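Local coordinates for KLLA0E08119p (Kluyveromyces lactis, PDB 3VA7), which probably catalyses, as the biotin-carboxylase, carboxyltransferase and biotin-carrier part of a longer enzyme, the ATP-dependent carboxylation of urea to urea-1-carboxylate, at residues Ala299-Glu303 with Glu317-Gln323; Phe738-Glu742 with Tyr1013-Arg1017; Leu792-Gln796 with Ser807-Leu811; Phe857-Ile861 with Phe1107-Tyr1112. All coordinates share one frame; numbering follows the deposited sequence.

Contact 1 (Ala299-Glu303 with Glu317-Gln323); sequences AGTVE and EVNARLQ. With GOL (glycerol), chain F.
Thr301 and Asn319 form a hydrogen-bonded pair between segments 299-303 and 317-323, whose strands run antiparallel at 157° with their axes 4.6 Å apart. Thr301 N gives its proton to Asn319 O at 3.0 Å, and Asn319 N answers to Thr301 O. Two residues on, Glu303 N bonds to Glu317 O at 2.8 Å; the return bond from Glu317 N is weak. Past Asn319 the chain folds through an inverse gamma turn at Ala320, and Gln323 swings back so that its amide lies across Thr301. Its OE1 takes the Thr301 hydroxyl proton, though the modelled separation is too short to be trusted. A water gives protons to both Thr301 OG1 and Arg321 O.

The Glu303 chain runs alongside that of Glu317, with OE1 of each 3.0 Å apart and the carboxylate planes 87° from one another, which sets two acidic groups close together. Glu303 OE2 takes a weak, bent bond from Gln323 NE2 at 3.3 Å, and Lys265 offers it a long ion pair. A leucine in place of Glu303 would probably deprive the Gln323 amide of one weak acceptor and leave Lys265 without its distant counter-charge.

Val302 and Val318 pair on the other face, CG2 to CG2 4.4 Å, where helix 277-293 packs on them. Strand 235-244 bonds the far edge of 299-303, extending the hairpin into a larger antiparallel sheet, while helix 337-345 meets Ala299 and Leu322.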
# COMPACT_ATOMS: atom_id res chain seq x y z
N ALA A 299 33.95 -20.79 -18.26
CA ALA A 299 33.32 -19.90 -19.25
C ALA A 299 34.00 -18.55 -19.31
O ALA A 299 34.26 -17.91 -18.30
CB ALA A 299 31.77 -19.72 -18.99
N GLY A 300 34.25 -18.09 -20.52
CA GLY A 300 34.75 -16.76 -20.65
C GLY A 300 34.23 -16.15 -21.92
O GLY A 300 33.81 -16.88 -22.84
N THR A 301 34.30 -14.81 -21.99
CA THR A 301 33.87 -14.08 -23.16
C THR A 301 34.94 -13.19 -23.73
O THR A 301 35.62 -12.41 -23.02
CB THR A 301 32.63 -13.20 -22.86
OG1 THR A 301 31.57 -14.03 -22.33
CG2 THR A 301 32.16 -12.43 -24.12
N VAL A 302 35.07 -13.30 -25.05
CA VAL A 302 36.00 -12.48 -25.74
C VAL A 302 35.19 -11.42 -26.42
O VAL A 302 34.44 -11.71 -27.34
CB VAL A 302 36.77 -13.30 -26.78
CG1 VAL A 302 37.89 -12.44 -27.35
CG2 VAL A 302 37.35 -14.59 -26.16
N GLU A 303 35.33 -10.19 -25.95
CA GLU A 303 34.67 -9.06 -26.58
C GLU A 303 35.53 -8.44 -27.70
O GLU A 303 36.75 -8.26 -27.57
CB GLU A 303 34.31 -7.97 -25.55
CG GLU A 303 33.82 -8.46 -24.20
CD GLU A 303 33.05 -7.41 -23.42
OE1 GLU A 303 33.51 -6.24 -23.37
OE2 GLU A 303 31.98 -7.74 -22.85
N GLU A 317 38.53 -7.06 -24.91
CA GLU A 317 38.85 -7.66 -23.57
C GLU A 317 38.27 -9.05 -23.42
O GLU A 317 37.37 -9.43 -24.17
CB GLU A 317 38.37 -6.79 -22.39
CG GLU A 317 36.87 -6.54 -22.35
CD GLU A 317 36.37 -5.60 -21.23
OE1 GLU A 317 35.41 -4.82 -21.51
OE2 GLU A 317 36.90 -5.67 -20.09
N VAL A 318 38.81 -9.80 -22.48
CA VAL A 318 38.18 -11.05 -22.08
C VAL A 318 37.54 -10.84 -20.72
O VAL A 318 38.19 -10.32 -19.82
CB VAL A 318 39.18 -12.21 -22.00
CG1 VAL A 318 38.45 -13.51 -21.65
CG2 VAL A 318 39.86 -12.38 -23.33
N ASN A 319 36.25 -11.19 -20.58
CA ASN A 319 35.64 -11.33 -19.26
C ASN A 319 35.86 -12.76 -18.79
O ASN A 319 35.42 -13.72 -19.44
CB ASN A 319 34.15 -10.99 -19.25
CG ASN A 319 33.85 -9.68 -19.93
OD1 ASN A 319 32.96 -9.62 -20.76
ND2 ASN A 319 34.60 -8.61 -19.61
N ALA A 320 36.54 -12.89 -17.65
CA ALA A 320 37.01 -14.17 -17.17
C ALA A 320 35.96 -14.80 -16.24
O ALA A 320 36.23 -15.13 -15.09
CB ALA A 320 38.36 -13.99 -16.45
N ARG A 321 34.74 -14.96 -16.77
CA ARG A 321 33.59 -15.32 -15.98
C ARG A 321 32.41 -15.53 -16.86
O ARG A 321 32.46 -15.20 -18.01
CB ARG A 321 33.25 -14.18 -15.04
CG ARG A 321 33.08 -12.81 -15.72
CD ARG A 321 32.58 -11.79 -14.66
NE ARG A 321 32.53 -10.41 -15.16
CZ ARG A 321 31.61 -9.97 -16.01
NH1 ARG A 321 30.67 -10.80 -16.50
NH2 ARG A 321 31.62 -8.69 -16.40
N LEU A 322 31.33 -16.05 -16.31
CA LEU A 322 30.07 -16.04 -17.03
C LEU A 322 29.55 -14.60 -17.12
O LEU A 322 29.94 -13.74 -16.34
CB LEU A 322 29.05 -16.93 -16.31
CG LEU A 322 27.76 -17.28 -17.04
CD1 LEU A 322 27.93 -18.27 -18.20
CD2 LEU A 322 26.76 -17.82 -16.03
N GLN A 323 28.67 -14.34 -18.06
CA GLN A 323 28.13 -12.98 -18.23
C GLN A 323 26.61 -12.89 -18.09
O GLN A 323 25.89 -13.89 -18.40
CB GLN A 323 28.51 -12.43 -19.60
CG GLN A 323 29.91 -11.88 -19.74
CD GLN A 323 30.12 -11.41 -21.15
OE1 GLN A 323 30.01 -12.20 -22.07
NE2 GLN A 323 30.36 -10.14 -21.35
C1 GOL F . 33.20 -18.62 -15.02
O1 GOL F . 33.87 -19.42 -16.01
C2 GOL F . 33.93 -18.30 -13.69
O2 GOL F . 33.10 -18.61 -12.62
C3 GOL F . 34.26 -16.82 -13.46
O3 GOL F . 35.54 -16.56 -12.89
O HOH W 1 31.26 -15.94 -20.17

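Contact 2 (Phe738-Glu742 with Tyr1013-Arg1017); sequences FTGDE and YNPSR. With BTI (5-(hexahydro-2-oxo-1H-thieno[3,4-D]imidazol-6-yl)pentanal), chain B; GOL (glycerol), chain H.
Part of the biotin pocket of the carboxyltransferase is built where Thr739 meets Ser1016, one from the A/B subdomain region and the other from the C/D region. Thr739 CG2 and Ser1016 OG each stand 3.6 Å from C4 of the biotin ring system, so a methyl and a hydroxyl line the pocket side by side; Ser1016 OG lies 3.4 Å from Thr739 CB. The Thr739 methyl is anti to the carbonyl carbon while OG1 sits between N and C (chi1 66°), which turns CG2 to the ligand and leaves OG1 to bond with Arg703.

Thr739 to Glu742 is a type II' turn. Gly740 has positive phi at its corner, and a side chain there would probably crowd the Asn1014 amide. That amide lies over the turn beside Asp741 N and the Asp741 carboxylate, its plane 79° from the carboxylate's, while Asp741 OD1 bonds to Trp711. Pro1015, entered through a cis peptide, brings its CA 3.5 Å from Thr739 O in a CA-H...O contact, and its CG against Glu742 OE2 at 3.6 Å. A glycerol, probably from the crystallisation liquor, spans the same seam: O1 donates to Glu742 OE1 at 2.8 Å and O3 to Ser1016 O at 2.9 Å.

Close packing of the type II' turn against the cis-proline loop is a main part of this seam. The stronger polar ties of Thr739 and Asp741 go elsewhere in the A/B region, and biotin itself is hydrogen-bonded by Asn737 and Gly755.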
# COMPACT_ATOMS: atom_id res chain seq x y z
N PHE A 738 -20.74 10.26 17.34
CA PHE A 738 -20.42 10.89 18.60
C PHE A 738 -19.33 10.10 19.37
O PHE A 738 -19.63 9.20 20.18
CB PHE A 738 -21.70 11.09 19.44
CG PHE A 738 -22.40 12.41 19.18
CD1 PHE A 738 -23.34 12.55 18.16
CD2 PHE A 738 -22.09 13.54 19.93
CE1 PHE A 738 -23.93 13.79 17.89
CE2 PHE A 738 -22.68 14.77 19.67
CZ PHE A 738 -23.60 14.89 18.65
N THR A 739 -18.05 10.44 19.13
CA THR A 739 -16.95 9.72 19.79
C THR A 739 -16.84 10.34 21.15
O THR A 739 -16.14 11.32 21.32
CB THR A 739 -15.62 9.89 19.04
OG1 THR A 739 -15.21 11.28 19.12
CG2 THR A 739 -15.78 9.49 17.59
N GLY A 740 -17.54 9.78 22.12
CA GLY A 740 -17.72 10.48 23.43
C GLY A 740 -18.66 11.70 23.24
O GLY A 740 -19.75 11.58 22.66
N ASP A 741 -18.21 12.88 23.66
CA ASP A 741 -19.04 14.06 23.72
C ASP A 741 -18.84 15.02 22.50
O ASP A 741 -19.40 16.11 22.43
CB ASP A 741 -18.80 14.77 25.06
CG ASP A 741 -19.27 13.95 26.25
OD1 ASP A 741 -20.48 13.61 26.29
OD2 ASP A 741 -18.46 13.67 27.18
N GLU A 742 -18.08 14.57 21.52
CA GLU A 742 -17.82 15.37 20.36
C GLU A 742 -18.06 14.50 19.13
O GLU A 742 -17.71 13.31 19.16
CB GLU A 742 -16.38 15.79 20.35
CG GLU A 742 -16.04 16.83 21.40
CD GLU A 742 -14.55 16.87 21.68
OE1 GLU A 742 -13.79 17.30 20.81
OE2 GLU A 742 -14.14 16.40 22.76
N TYR A 1013 -12.50 5.92 24.29
CA TYR A 1013 -12.01 7.25 24.58
C TYR A 1013 -13.07 8.35 24.34
O TYR A 1013 -14.02 8.19 23.54
CB TYR A 1013 -10.77 7.54 23.73
CG TYR A 1013 -9.42 6.98 24.23
CD1 TYR A 1013 -9.32 5.72 24.90
CD2 TYR A 1013 -8.23 7.68 23.99
CE1 TYR A 1013 -8.09 5.23 25.33
CE2 TYR A 1013 -6.97 7.17 24.41
CZ TYR A 1013 -6.91 5.97 25.06
OH TYR A 1013 -5.69 5.51 25.44
N ASN A 1014 -12.92 9.46 25.07
CA ASN A 1014 -13.75 10.62 24.90
C ASN A 1014 -12.89 11.88 24.88
O ASN A 1014 -12.52 12.39 25.94
CB ASN A 1014 -14.78 10.65 26.02
CG ASN A 1014 -15.46 12.02 26.18
OD1 ASN A 1014 -15.76 12.45 27.32
ND2 ASN A 1014 -15.66 12.73 25.08
N PRO A 1015 -12.57 12.40 23.69
CA PRO A 1015 -12.90 11.94 22.35
C PRO A 1015 -11.88 10.91 21.92
O PRO A 1015 -10.88 10.72 22.61
CB PRO A 1015 -12.71 13.22 21.48
CG PRO A 1015 -11.62 13.91 22.09
CD PRO A 1015 -11.72 13.60 23.63
N SER A 1016 -12.07 10.33 20.74
CA SER A 1016 -11.13 9.31 20.27
C SER A 1016 -9.76 9.88 19.89
O SER A 1016 -9.62 11.05 19.61
CB SER A 1016 -11.79 8.55 19.13
OG SER A 1016 -12.34 9.44 18.17
N ARG A 1017 -8.75 9.01 19.85
CA ARG A 1017 -7.40 9.35 19.36
C ARG A 1017 -7.50 9.61 17.89
O ARG A 1017 -8.46 9.17 17.27
CB ARG A 1017 -6.45 8.18 19.55
CG ARG A 1017 -6.20 7.76 20.98
CD ARG A 1017 -5.16 6.62 21.04
NE ARG A 1017 -5.50 5.50 20.15
CZ ARG A 1017 -6.38 4.54 20.46
NH1 ARG A 1017 -7.02 4.49 21.65
NH2 ARG A 1017 -6.64 3.61 19.56
C11 BTI B . -10.91 11.65 12.62
O11 BTI B . -10.36 11.61 13.76
C10 BTI B . -12.06 10.71 12.15
C9 BTI B . -12.37 9.67 13.22
C8 BTI B . -13.67 8.89 13.04
C7 BTI B . -14.22 8.23 14.31
C2 BTI B . -13.22 7.41 15.10
S1 BTI B . -12.53 6.08 14.16
C6 BTI B . -12.12 5.13 15.58
C5 BTI B . -13.05 5.52 16.70
N3 BTI B . -14.04 4.47 16.67
C3 BTI B . -15.19 4.92 16.24
O3 BTI B . -16.27 4.17 16.16
N2 BTI B . -15.14 6.20 15.94
C4 BTI B . -13.86 6.77 16.32
C1 GOL H . -11.24 16.09 19.35
O1 GOL H . -11.11 17.37 19.92
C2 GOL H . -9.87 15.50 18.95
O2 GOL H . -9.02 16.49 18.40
C3 GOL H . -10.07 14.42 17.89
O3 GOL H . -10.82 13.40 18.47

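Contact 3 (Leu792-Gln796 with Ser807-Leu811); sequences LKESQ and SLLEL
A chi1 of 103° at Ser795 turns OG back along helix 786-802 and at the same time sets it before the amide of Leu809, while Leu792, its CG anti to the carbonyl carbon (chi1 -67°), reaches out to the same strip of chain. Ser795 OG is used twice. It accepts from Leu809 N at 2.9 Å in an almost straight bond, N-H...O 171°, and it donates to Leu792 O one turn earlier at 3.0 Å. Leu792 O also takes the regular helical bond from Gln796 N.

Around this polar core the contact is greasy. Leu792 CD2 lies against the backbone of segment 807-811, 3.6 Å from Leu809 O, and Leu792 CD1 touches Leu811 CD1 at 4.3 Å. Leu809 CB rests on Ser795 CB at 3.7 Å. On the other flank Leu808 CD1 meets Gln796 CG at 4.0 Å, the two chains slanting past each other, and Tyr512 of helix 511-520 touches both residues. The sodium ion, about 8 Å from the Leu792 side chain, is bound by Glu764, Arg790 and Asp845, so this contact only neighbours that site.

An alanine at Ser795 would probably leave Leu809 N without its acceptor and the extended segment held mainly by leucine packing. A single serine hydroxyl thus relays hydrogen bonding from a helix carbonyl to the amide of the chain that doubles back beside the helix.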
# COMPACT_ATOMS: atom_id res chain seq x y z
N LEU A 792 -32.10 14.72 -4.97
CA LEU A 792 -30.83 15.40 -5.14
C LEU A 792 -29.86 14.46 -5.87
O LEU A 792 -29.24 14.80 -6.87
CB LEU A 792 -30.28 15.81 -3.78
CG LEU A 792 -31.04 16.88 -3.00
CD1 LEU A 792 -30.72 16.90 -1.51
CD2 LEU A 792 -30.75 18.25 -3.58
N LYS A 793 -29.79 13.23 -5.37
CA LYS A 793 -28.84 12.29 -5.90
C LYS A 793 -29.07 12.06 -7.37
O LYS A 793 -28.14 12.19 -8.16
CB LYS A 793 -28.96 10.95 -5.17
CG LYS A 793 -27.77 10.08 -5.29
CD LYS A 793 -27.95 9.07 -6.38
CE LYS A 793 -26.60 8.42 -6.66
NZ LYS A 793 -26.78 7.19 -7.43
N GLU A 794 -30.31 11.72 -7.73
CA GLU A 794 -30.68 11.45 -9.11
C GLU A 794 -30.41 12.63 -10.03
O GLU A 794 -30.01 12.45 -11.18
CB GLU A 794 -32.13 10.98 -9.22
CG GLU A 794 -32.27 9.46 -9.26
CD GLU A 794 -33.62 8.95 -8.70
OE1 GLU A 794 -33.76 7.69 -8.60
OE2 GLU A 794 -34.53 9.77 -8.36
N SER A 795 -30.60 13.84 -9.50
CA SER A 795 -30.30 15.02 -10.25
C SER A 795 -28.80 15.12 -10.55
O SER A 795 -28.43 15.67 -11.58
CB SER A 795 -30.76 16.27 -9.52
OG SER A 795 -29.64 16.92 -8.93
N GLN A 796 -27.93 14.60 -9.67
CA GLN A 796 -26.51 14.68 -9.97
C GLN A 796 -26.17 13.67 -11.09
O GLN A 796 -25.41 13.95 -12.01
CB GLN A 796 -25.63 14.48 -8.72
CG GLN A 796 -25.77 15.60 -7.65
CD GLN A 796 -24.95 15.35 -6.35
OE1 GLN A 796 -25.00 16.17 -5.41
NE2 GLN A 796 -24.21 14.24 -6.30
N SER A 807 -30.48 20.71 -15.07
CA SER A 807 -30.82 19.40 -14.46
C SER A 807 -30.33 19.13 -13.02
O SER A 807 -30.68 18.12 -12.44
CB SER A 807 -30.55 18.22 -15.42
OG SER A 807 -29.19 18.14 -15.80
N LEU A 808 -29.60 20.06 -12.42
CA LEU A 808 -29.08 19.90 -11.07
C LEU A 808 -30.00 20.52 -10.05
O LEU A 808 -30.28 21.71 -10.10
CB LEU A 808 -27.67 20.53 -10.93
CG LEU A 808 -27.01 20.62 -9.52
CD1 LEU A 808 -26.48 19.24 -9.06
CD2 LEU A 808 -25.94 21.71 -9.38
N LEU A 809 -30.42 19.71 -9.08
CA LEU A 809 -31.20 20.18 -7.98
C LEU A 809 -30.31 20.37 -6.78
O LEU A 809 -29.39 19.61 -6.60
CB LEU A 809 -32.24 19.15 -7.64
CG LEU A 809 -33.58 19.42 -8.27
CD1 LEU A 809 -34.03 18.15 -8.97
CD2 LEU A 809 -34.52 19.83 -7.13
N GLU A 810 -30.62 21.37 -5.96
CA GLU A 810 -29.84 21.68 -4.79
C GLU A 810 -30.80 22.00 -3.67
O GLU A 810 -31.97 22.31 -3.92
CB GLU A 810 -28.90 22.87 -5.00
CG GLU A 810 -27.64 22.54 -5.80
CD GLU A 810 -26.56 23.62 -5.67
OE1 GLU A 810 -26.81 24.76 -6.20
OE2 GLU A 810 -25.47 23.31 -5.07
N LEU A 811 -30.30 21.88 -2.45
CA LEU A 811 -31.00 22.29 -1.25
C LEU A 811 -31.77 23.61 -1.46
O LEU A 811 -31.24 24.58 -2.05
CB LEU A 811 -29.96 22.46 -0.13
CG LEU A 811 -30.28 21.84 1.22
CD1 LEU A 811 -30.68 20.40 1.02
CD2 LEU A 811 -29.12 21.94 2.20

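Contact 4 (Phe857-Ile861 with Phe1107-Tyr1112); sequences FDLNI and FDHKEY
Leu859 and His1109 bring together the starts of two helices, 859-875 and 1109-1117; the backbones stay well apart, with Asn860 CA and His1109 CA 8.5 Å from each other, and side chains bridge the space. Both helices are N-capped by aspartate. Asp858 OD2 accepts from Asn860 N at 2.9 Å, and Asp1108 OD1 from Glu1111 N at 3.1 Å, each met from above its carboxylate plane; Lys1110 N adds a weak bond to the same Asp1108 oxygen.

One methyl carries the apolar contact. Leu859 CD1 pushes between three rings: it sits 3.6 Å from Phe1107 CZ, at the edge of the His1109 imidazole near its plane, and over one face of Tyr1112. This last is a CH-pi contact, 4.2 Å from CD1 to the ring centroid and 27° off the normal. With CG anti to the backbone N in Phe1107, His1109 and Tyr1112 alike, all three rings reach towards the leucine. The Asn860 amide crosses the imidazole with the planes 70° apart, its OD1 3.2 Å from His1109 NE2. Trp921 gives that OD1 a hydrogen bond and stacks on the His1109 ring, while Tyr1112 OH bonds to Leu1002 O.

Met985 on strand 984-989 also touches Leu859 and Phe1107. The result is a small aromatic cluster round a leucine, packing one N-capped helix start against the strand-to-helix junction of another, at the end of strand 1101-1108 in a mixed sheet.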
# COMPACT_ATOMS: atom_id res chain seq x y z
N PHE A 857 -25.26 -8.15 24.79
CA PHE A 857 -24.63 -9.09 23.94
C PHE A 857 -25.25 -10.42 24.30
O PHE A 857 -25.63 -10.64 25.46
CB PHE A 857 -23.13 -9.13 24.15
CG PHE A 857 -22.51 -10.36 23.61
CD1 PHE A 857 -22.23 -10.48 22.27
CD2 PHE A 857 -22.25 -11.45 24.46
CE1 PHE A 857 -21.67 -11.63 21.75
CE2 PHE A 857 -21.70 -12.65 23.95
CZ PHE A 857 -21.42 -12.75 22.59
N ASP A 858 -25.33 -11.28 23.28
CA ASP A 858 -25.86 -12.62 23.33
C ASP A 858 -25.32 -13.31 22.07
O ASP A 858 -25.66 -12.90 20.97
CB ASP A 858 -27.40 -12.55 23.32
CG ASP A 858 -28.06 -13.92 23.31
OD1 ASP A 858 -29.27 -14.01 23.65
OD2 ASP A 858 -27.39 -14.90 22.92
N LEU A 859 -24.46 -14.31 22.23
CA LEU A 859 -23.94 -15.05 21.08
C LEU A 859 -24.99 -15.51 20.06
O LEU A 859 -24.70 -15.54 18.86
CB LEU A 859 -23.18 -16.29 21.51
CG LEU A 859 -21.67 -16.41 21.32
CD1 LEU A 859 -21.25 -17.81 21.66
CD2 LEU A 859 -21.25 -16.07 19.92
N ASN A 860 -26.19 -15.90 20.53
CA ASN A 860 -27.20 -16.41 19.60
C ASN A 860 -27.57 -15.42 18.50
O ASN A 860 -27.67 -15.79 17.30
CB ASN A 860 -28.44 -16.87 20.36
CG ASN A 860 -28.26 -18.27 20.95
OD1 ASN A 860 -27.69 -19.18 20.32
ND2 ASN A 860 -28.72 -18.43 22.17
N ILE A 861 -27.77 -14.17 18.90
CA ILE A 861 -27.97 -13.07 18.00
C ILE A 861 -26.88 -12.97 16.88
O ILE A 861 -27.16 -12.55 15.74
CB ILE A 861 -28.15 -11.80 18.85
CG1 ILE A 861 -29.57 -11.80 19.43
CG2 ILE A 861 -27.86 -10.58 18.07
CD1 ILE A 861 -29.88 -10.63 20.43
N PHE A 1107 -16.95 -24.20 15.82
CA PHE A 1107 -17.52 -23.80 17.10
C PHE A 1107 -18.95 -24.32 17.28
O PHE A 1107 -19.86 -24.05 16.46
CB PHE A 1107 -17.53 -22.30 17.20
CG PHE A 1107 -18.17 -21.79 18.43
CD1 PHE A 1107 -17.42 -21.63 19.61
CD2 PHE A 1107 -19.55 -21.46 18.43
CE1 PHE A 1107 -18.03 -21.13 20.77
CE2 PHE A 1107 -20.17 -20.95 19.60
CZ PHE A 1107 -19.40 -20.79 20.78
N ASP A 1108 -19.17 -25.00 18.39
CA ASP A 1108 -20.41 -25.71 18.57
C ASP A 1108 -21.22 -25.09 19.67
O ASP A 1108 -20.83 -25.12 20.81
CB ASP A 1108 -20.07 -27.16 18.91
CG ASP A 1108 -21.29 -28.07 18.88
OD1 ASP A 1108 -22.32 -27.72 19.50
OD2 ASP A 1108 -21.19 -29.13 18.23
N HIS A 1109 -22.36 -24.51 19.39
CA HIS A 1109 -23.00 -23.79 20.48
C HIS A 1109 -23.50 -24.74 21.57
O HIS A 1109 -23.68 -24.34 22.72
CB HIS A 1109 -24.12 -22.89 19.98
CG HIS A 1109 -24.52 -21.84 20.96
ND1 HIS A 1109 -23.65 -20.88 21.42
CD2 HIS A 1109 -25.71 -21.58 21.55
CE1 HIS A 1109 -24.28 -20.07 22.25
NE2 HIS A 1109 -25.53 -20.46 22.35
N LYS A 1110 -23.78 -25.99 21.17
CA LYS A 1110 -24.28 -27.01 22.08
C LYS A 1110 -23.16 -27.30 23.06
O LYS A 1110 -23.41 -27.39 24.25
CB LYS A 1110 -24.70 -28.29 21.34
CG LYS A 1110 -25.12 -29.51 22.22
CD LYS A 1110 -25.06 -30.83 21.43
CE LYS A 1110 -25.70 -32.07 22.15
NZ LYS A 1110 -27.13 -31.88 22.55
N GLU A 1111 -21.94 -27.43 22.58
CA GLU A 1111 -20.83 -27.74 23.47
C GLU A 1111 -20.54 -26.58 24.41
O GLU A 1111 -20.38 -26.76 25.63
CB GLU A 1111 -19.61 -28.06 22.67
CG GLU A 1111 -18.46 -28.49 23.49
CD GLU A 1111 -17.59 -29.38 22.66
OE1 GLU A 1111 -18.07 -29.79 21.56
OE2 GLU A 1111 -16.44 -29.69 23.09
N TYR A 1112 -20.49 -25.38 23.82
CA TYR A 1112 -20.35 -24.13 24.55
C TYR A 1112 -21.37 -23.95 25.63
O TYR A 1112 -21.00 -23.59 26.72
CB TYR A 1112 -20.36 -22.95 23.60
CG TYR A 1112 -20.24 -21.58 24.26
CD1 TYR A 1112 -18.99 -21.08 24.68
CD2 TYR A 1112 -21.37 -20.78 24.42
CE1 TYR A 1112 -18.89 -19.81 25.27
CE2 TYR A 1112 -21.29 -19.57 25.00
CZ TYR A 1112 -20.04 -19.06 25.42
OH TYR A 1112 -19.98 -17.80 25.99

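How the contacts relate
Contact 1 stands alone in the biotin carboxylase part, closing a hairpin about 70 Å between centres from contact 2 and 72 Å from contacts 3 and 4, on the opposite side of the chain's centre from all three, and it comes first along the chain. Contact 3 is nested inside the long loop closed by contact 2, whereas contacts 2 and 4 interleave: 857-861 precedes 1013-1017, and 1107-1112 follows it. Contact 2 joins the two carboxyltransferase regions at biotin; contact 3 lays the chain after helix 786-802 back against it, and contact 4 joins the start of helix 859-875 to the end of strand 1101-1108. The wide gap to contact 1 fits a carrier biotin that must travel between sites.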